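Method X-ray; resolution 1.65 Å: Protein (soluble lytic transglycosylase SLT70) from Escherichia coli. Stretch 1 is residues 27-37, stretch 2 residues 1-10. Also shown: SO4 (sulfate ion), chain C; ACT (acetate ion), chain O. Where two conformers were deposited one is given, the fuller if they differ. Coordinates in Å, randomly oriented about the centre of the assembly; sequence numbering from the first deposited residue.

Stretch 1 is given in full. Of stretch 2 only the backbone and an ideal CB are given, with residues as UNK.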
# COMPACT_ATOMS: atom_id res chain seq x y z
N GLN A 27 -29.53 -27.36 -17.59
CA GLN A 27 -30.45 -26.98 -18.65
C GLN A 27 -30.19 -25.57 -19.18
O GLN A 27 -30.33 -25.33 -20.38
CB GLN A 27 -31.90 -27.08 -18.17
CG GLN A 27 -32.91 -26.82 -19.27
CD GLN A 27 -34.34 -26.92 -18.79
OE1 GLN A 27 -34.66 -27.68 -17.87
NE2 GLN A 27 -35.22 -26.14 -19.42
N MET A 28 -29.81 -24.67 -18.29
CA MET A 28 -29.56 -23.27 -18.65
C MET A 28 -28.21 -22.92 -19.26
O MET A 28 -28.10 -21.97 -20.03
CB MET A 28 -29.78 -22.37 -17.43
CG MET A 28 -31.23 -22.27 -16.96
SD MET A 28 -31.40 -21.12 -15.59
CE MET A 28 -31.31 -19.54 -16.48
N MET A 29 -27.17 -23.67 -18.90
CA MET A 29 -25.83 -23.37 -19.39
C MET A 29 -25.65 -23.19 -20.89
O MET A 29 -25.13 -22.16 -21.32
CB MET A 29 -24.84 -24.45 -18.92
CG MET A 29 -24.24 -24.22 -17.55
SD MET A 29 -23.13 -22.81 -17.55
CE MET A 29 -21.60 -23.53 -18.14
N PRO A 30 -26.10 -24.16 -21.71
CA PRO A 30 -25.94 -24.03 -23.17
C PRO A 30 -26.55 -22.76 -23.78
O PRO A 30 -26.00 -22.20 -24.73
CB PRO A 30 -26.63 -25.28 -23.71
CG PRO A 30 -26.55 -26.25 -22.60
CD PRO A 30 -26.80 -25.42 -21.38
N GLY A 31 -27.67 -22.32 -23.22
CA GLY A 31 -28.34 -21.14 -23.73
C GLY A 31 -27.62 -19.83 -23.44
O GLY A 31 -28.01 -18.78 -23.95
N LEU A 32 -26.59 -19.88 -22.59
CA LEU A 32 -25.85 -18.67 -22.24
C LEU A 32 -24.49 -18.52 -22.94
O LEU A 32 -23.74 -17.59 -22.64
CB LEU A 32 -25.69 -18.57 -20.71
CG LEU A 32 -26.92 -18.05 -19.94
CD1 LEU A 32 -26.85 -18.40 -18.45
CD2 LEU A 32 -27.03 -16.54 -20.12
N LYS A 33 -24.20 -19.38 -23.91
CA LYS A 33 -22.90 -19.31 -24.61
C LYS A 33 -22.57 -17.97 -25.24
O LYS A 33 -21.40 -17.61 -25.33
CB LYS A 33 -22.77 -20.41 -25.67
CG LYS A 33 -22.63 -21.80 -25.08
CD LYS A 33 -22.68 -22.87 -26.17
CE LYS A 33 -22.68 -24.27 -25.57
NZ LYS A 33 -23.01 -25.32 -26.58
N ASP A 34 -23.59 -17.24 -25.69
CA ASP A 34 -23.34 -15.94 -26.33
C ASP A 34 -23.25 -14.76 -25.37
O ASP A 34 -22.95 -13.64 -25.79
CB ASP A 34 -24.40 -15.64 -27.39
CG ASP A 34 -24.27 -16.54 -28.62
OD1 ASP A 34 -23.23 -17.20 -28.81
OD2 ASP A 34 -25.24 -16.57 -29.40
N TYR A 35 -23.52 -14.98 -24.08
CA TYR A 35 -23.44 -13.90 -23.09
C TYR A 35 -21.95 -13.64 -22.76
O TYR A 35 -21.19 -14.60 -22.59
CB TYR A 35 -24.19 -14.31 -21.83
CG TYR A 35 -24.25 -13.22 -20.78
CD1 TYR A 35 -24.85 -11.98 -21.07
CD2 TYR A 35 -23.71 -13.41 -19.51
CE1 TYR A 35 -24.89 -10.96 -20.12
CE2 TYR A 35 -23.75 -12.41 -18.55
CZ TYR A 35 -24.34 -11.18 -18.85
OH TYR A 35 -24.33 -10.21 -17.90
N PRO A 36 -21.52 -12.36 -22.69
CA PRO A 36 -20.11 -12.07 -22.39
C PRO A 36 -19.51 -12.78 -21.19
O PRO A 36 -18.32 -13.12 -21.23
CB PRO A 36 -20.08 -10.55 -22.22
CG PRO A 36 -21.15 -10.09 -23.21
CD PRO A 36 -22.26 -11.13 -23.02
N LEU A 37 -20.30 -12.99 -20.15
CA LEU A 37 -19.77 -13.65 -18.96
C LEU A 37 -19.83 -15.19 -18.96
O LEU A 37 -19.49 -15.82 -17.95
CB LEU A 37 -20.37 -13.06 -17.68
CG LEU A 37 -20.23 -11.54 -17.52
CD1 LEU A 37 -20.72 -11.12 -16.14
CD2 LEU A 37 -18.80 -11.07 -17.72
N UNK A 1 -33.21 -13.91 -28.91
CA UNK A 1 -32.44 -13.60 -27.67
C UNK A 1 -31.89 -12.17 -27.74
O UNK A 1 -31.97 -11.51 -28.77
CB UNK A 1 -31.29 -14.59 -27.48
N UNK A 2 -31.38 -11.68 -26.61
CA UNK A 2 -30.82 -10.35 -26.53
C UNK A 2 -29.95 -10.27 -25.29
O UNK A 2 -30.05 -11.13 -24.40
CB UNK A 2 -31.92 -9.28 -26.51
N UNK A 3 -29.09 -9.27 -25.24
CA UNK A 3 -28.23 -9.06 -24.08
C UNK A 3 -29.11 -8.90 -22.83
O UNK A 3 -28.81 -9.44 -21.77
CB UNK A 3 -27.33 -7.84 -24.28
N UNK A 4 -30.21 -8.16 -22.97
CA UNK A 4 -31.10 -7.95 -21.84
C UNK A 4 -31.68 -9.27 -21.32
O UNK A 4 -31.71 -9.50 -20.10
CB UNK A 4 -32.23 -7.00 -22.24
N UNK A 5 -32.13 -10.15 -22.22
CA UNK A 5 -32.67 -11.45 -21.79
C UNK A 5 -31.58 -12.33 -21.17
O UNK A 5 -31.82 -13.04 -20.19
CB UNK A 5 -33.31 -12.18 -22.97
N UNK A 6 -30.38 -12.28 -21.76
CA UNK A 6 -29.25 -13.06 -21.24
C UNK A 6 -28.92 -12.63 -19.80
O UNK A 6 -28.57 -13.47 -18.96
CB UNK A 6 -28.02 -12.89 -22.14
N UNK A 7 -29.01 -11.33 -19.53
CA UNK A 7 -28.73 -10.81 -18.19
C UNK A 7 -29.63 -11.49 -17.14
O UNK A 7 -29.15 -11.92 -16.09
CB UNK A 7 -28.93 -9.29 -18.16
N UNK A 8 -30.93 -11.60 -17.45
CA UNK A 8 -31.86 -12.24 -16.52
C UNK A 8 -31.48 -13.71 -16.32
O UNK A 8 -31.43 -14.19 -15.18
CB UNK A 8 -33.30 -12.12 -17.03
N UNK A 9 -31.20 -14.42 -17.42
CA UNK A 9 -30.83 -15.84 -17.33
C UNK A 9 -29.52 -16.01 -16.56
O UNK A 9 -29.36 -16.99 -15.82
CB UNK A 9 -30.70 -16.45 -18.73
N UNK A 10 -28.62 -15.04 -16.67
CA UNK A 10 -27.33 -15.10 -15.97
C UNK A 10 -27.55 -15.03 -14.46
O UNK A 10 -27.01 -15.84 -13.70
CB UNK A 10 -26.41 -13.96 -16.43
S SO4 C . -26.00 -0.85 -19.58
O1 SO4 C . -25.93 0.15 -18.50
O2 SO4 C . -25.96 -0.18 -20.90
O3 SO4 C . -24.85 -1.76 -19.45
O4 SO4 C . -27.28 -1.57 -19.47
C ACT O . -19.54 -13.21 -11.63
O ACT O . -19.24 -13.18 -10.42
OXT ACT O . -20.72 -13.30 -12.02
CH3 ACT O . -18.43 -13.10 -12.67

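Position 1 precedes the helix. Its CA-to-CB bond points toward stretch 1, but nothing there lies within 5.5 Å of the ideal CB. Polar residues suit. It is Asp1, and its carboxylate turns back along its own stretch.

Position 2 sits right before the helix. This is an N-cap site, where Ser, Thr, Asp or Asn would be expected. It is Ser2, whose OG accepts from the backbone N of position 5 at 3.1 Å.

Position 3 points sideways. A long apolar side chain could reach the ring of Tyr35 and Pro36. It is Leu3. Its CD1 meets the edge of the Tyr35 ring, 3.7 Å from Tyr35 CE1, and lies 4.1 Å from Pro36 CD.

Positions 4 and 5 have nothing of stretch 1 near their CB atoms, so polar or charged residues fit. They are Asp4 and Glu5.

Position 6 points toward stretch 1. Its ideal CB is a tight 3.5 Å from Tyr35 CD1 and 4.3 Å from Leu32 CD2. An apolar stem suits these neighbours, and a polar end could extend toward Asp34. Leu, Met, Gln or Glu are plausible. It is Gln6. Its NE2 donates to Asp1 OD2 at 3.1 Å. Its OE1 accepts from a water at 2.7 Å, and that water also gives a weak bond to Asp34 O.

Position 7 points away, with the sulfate farther out. A long basic residue could reach the anion. It is Arg7, extended, with NH1 2.8 Å from SO4 O4 and NH2 2.8 Å from SO4 O3, both hydrogen bonds.

Position 8 points away. Small or polar residues would do. It is Ser8.

Position 9 points toward stretch 1. The ideal CB is 3.9 Å from both Met28 CE and Leu32 CD2, and the carbonyl of Gly31 offers an acceptor beyond. A long donor, Lys or Arg, would suit, as would Gln. It is Arg9. NH2 donates to Gly31 O at 2.9 Å and forms a salt bridge with Asp1 OD2 at 2.8 Å. A water accepts from Arg9 NE and donates to Met28 O, a second link to stretch 1.

Position 10 points toward Tyr35, whose CE2 is 3.7 Å from the ideal CB. Leu37 lies farther out, with the acetate beyond. A large apolar or aromatic residue fits; a hydroxyl could meet the acetate. It is Tyr10. Tyr35 CE2 lies over one ring face, 3.4 Å from Tyr10 CG. Tyr10 OH donates to ACT OXT at 2.6 Å.

Stretch 2, residues 1-10: DSLDEQRSRY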
# COMPACT_ATOMS: atom_id res chain seq x y z
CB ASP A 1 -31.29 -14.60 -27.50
CG ASP A 1 -30.85 -14.78 -26.05
OD1 ASP A 1 -31.51 -14.22 -25.13
OD2 ASP A 1 -29.85 -15.49 -25.83
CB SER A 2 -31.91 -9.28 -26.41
OG SER A 2 -32.58 -9.36 -25.15
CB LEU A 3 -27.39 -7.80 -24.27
CG LEU A 3 -26.43 -7.47 -23.11
CD1 LEU A 3 -25.44 -8.60 -22.97
CD2 LEU A 3 -25.70 -6.15 -23.38
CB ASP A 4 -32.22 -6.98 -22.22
CG ASP A 4 -33.09 -6.62 -21.04
OD1 ASP A 4 -32.70 -5.73 -20.25
OD2 ASP A 4 -34.14 -7.25 -20.88
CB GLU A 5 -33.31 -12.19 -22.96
CG GLU A 5 -34.68 -11.62 -23.30
CD GLU A 5 -35.33 -12.33 -24.46
OE1 GLU A 5 -35.37 -13.58 -24.47
OE2 GLU A 5 -35.82 -11.62 -25.35
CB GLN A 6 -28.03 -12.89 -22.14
CG GLN A 6 -28.20 -13.60 -23.48
CD GLN A 6 -27.24 -13.09 -24.56
OE1 GLN A 6 -26.39 -12.24 -24.30
NE2 GLN A 6 -27.37 -13.64 -25.76
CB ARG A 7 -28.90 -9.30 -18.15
CG ARG A 7 -27.69 -8.59 -18.74
CD ARG A 7 -27.95 -7.11 -18.92
NE ARG A 7 -26.72 -6.42 -19.26
CZ ARG A 7 -26.62 -5.09 -19.38
NH1 ARG A 7 -27.70 -4.34 -19.22
NH2 ARG A 7 -25.46 -4.53 -19.68
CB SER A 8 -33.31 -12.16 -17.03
OG SER A 8 -33.80 -10.83 -17.04
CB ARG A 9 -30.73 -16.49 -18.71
CG ARG A 9 -32.07 -16.49 -19.47
CD ARG A 9 -32.11 -17.57 -20.54
NE ARG A 9 -31.00 -17.51 -21.50
CZ ARG A 9 -30.91 -16.63 -22.49
NH1 ARG A 9 -31.80 -15.65 -22.59
NH2 ARG A 9 -29.88 -16.68 -23.32
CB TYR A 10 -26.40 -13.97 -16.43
CG TYR A 10 -24.99 -14.08 -15.88
CD1 TYR A 10 -24.13 -15.06 -16.34
CD2 TYR A 10 -24.54 -13.20 -14.90
CE1 TYR A 10 -22.83 -15.17 -15.84
CE2 TYR A 10 -23.23 -13.30 -14.39
CZ TYR A 10 -22.39 -14.29 -14.87
OH TYR A 10 -21.11 -14.41 -14.36
O HOH W 1 -24.91 -10.81 -26.01
O HOH W 2 -29.89 -20.10 -20.89
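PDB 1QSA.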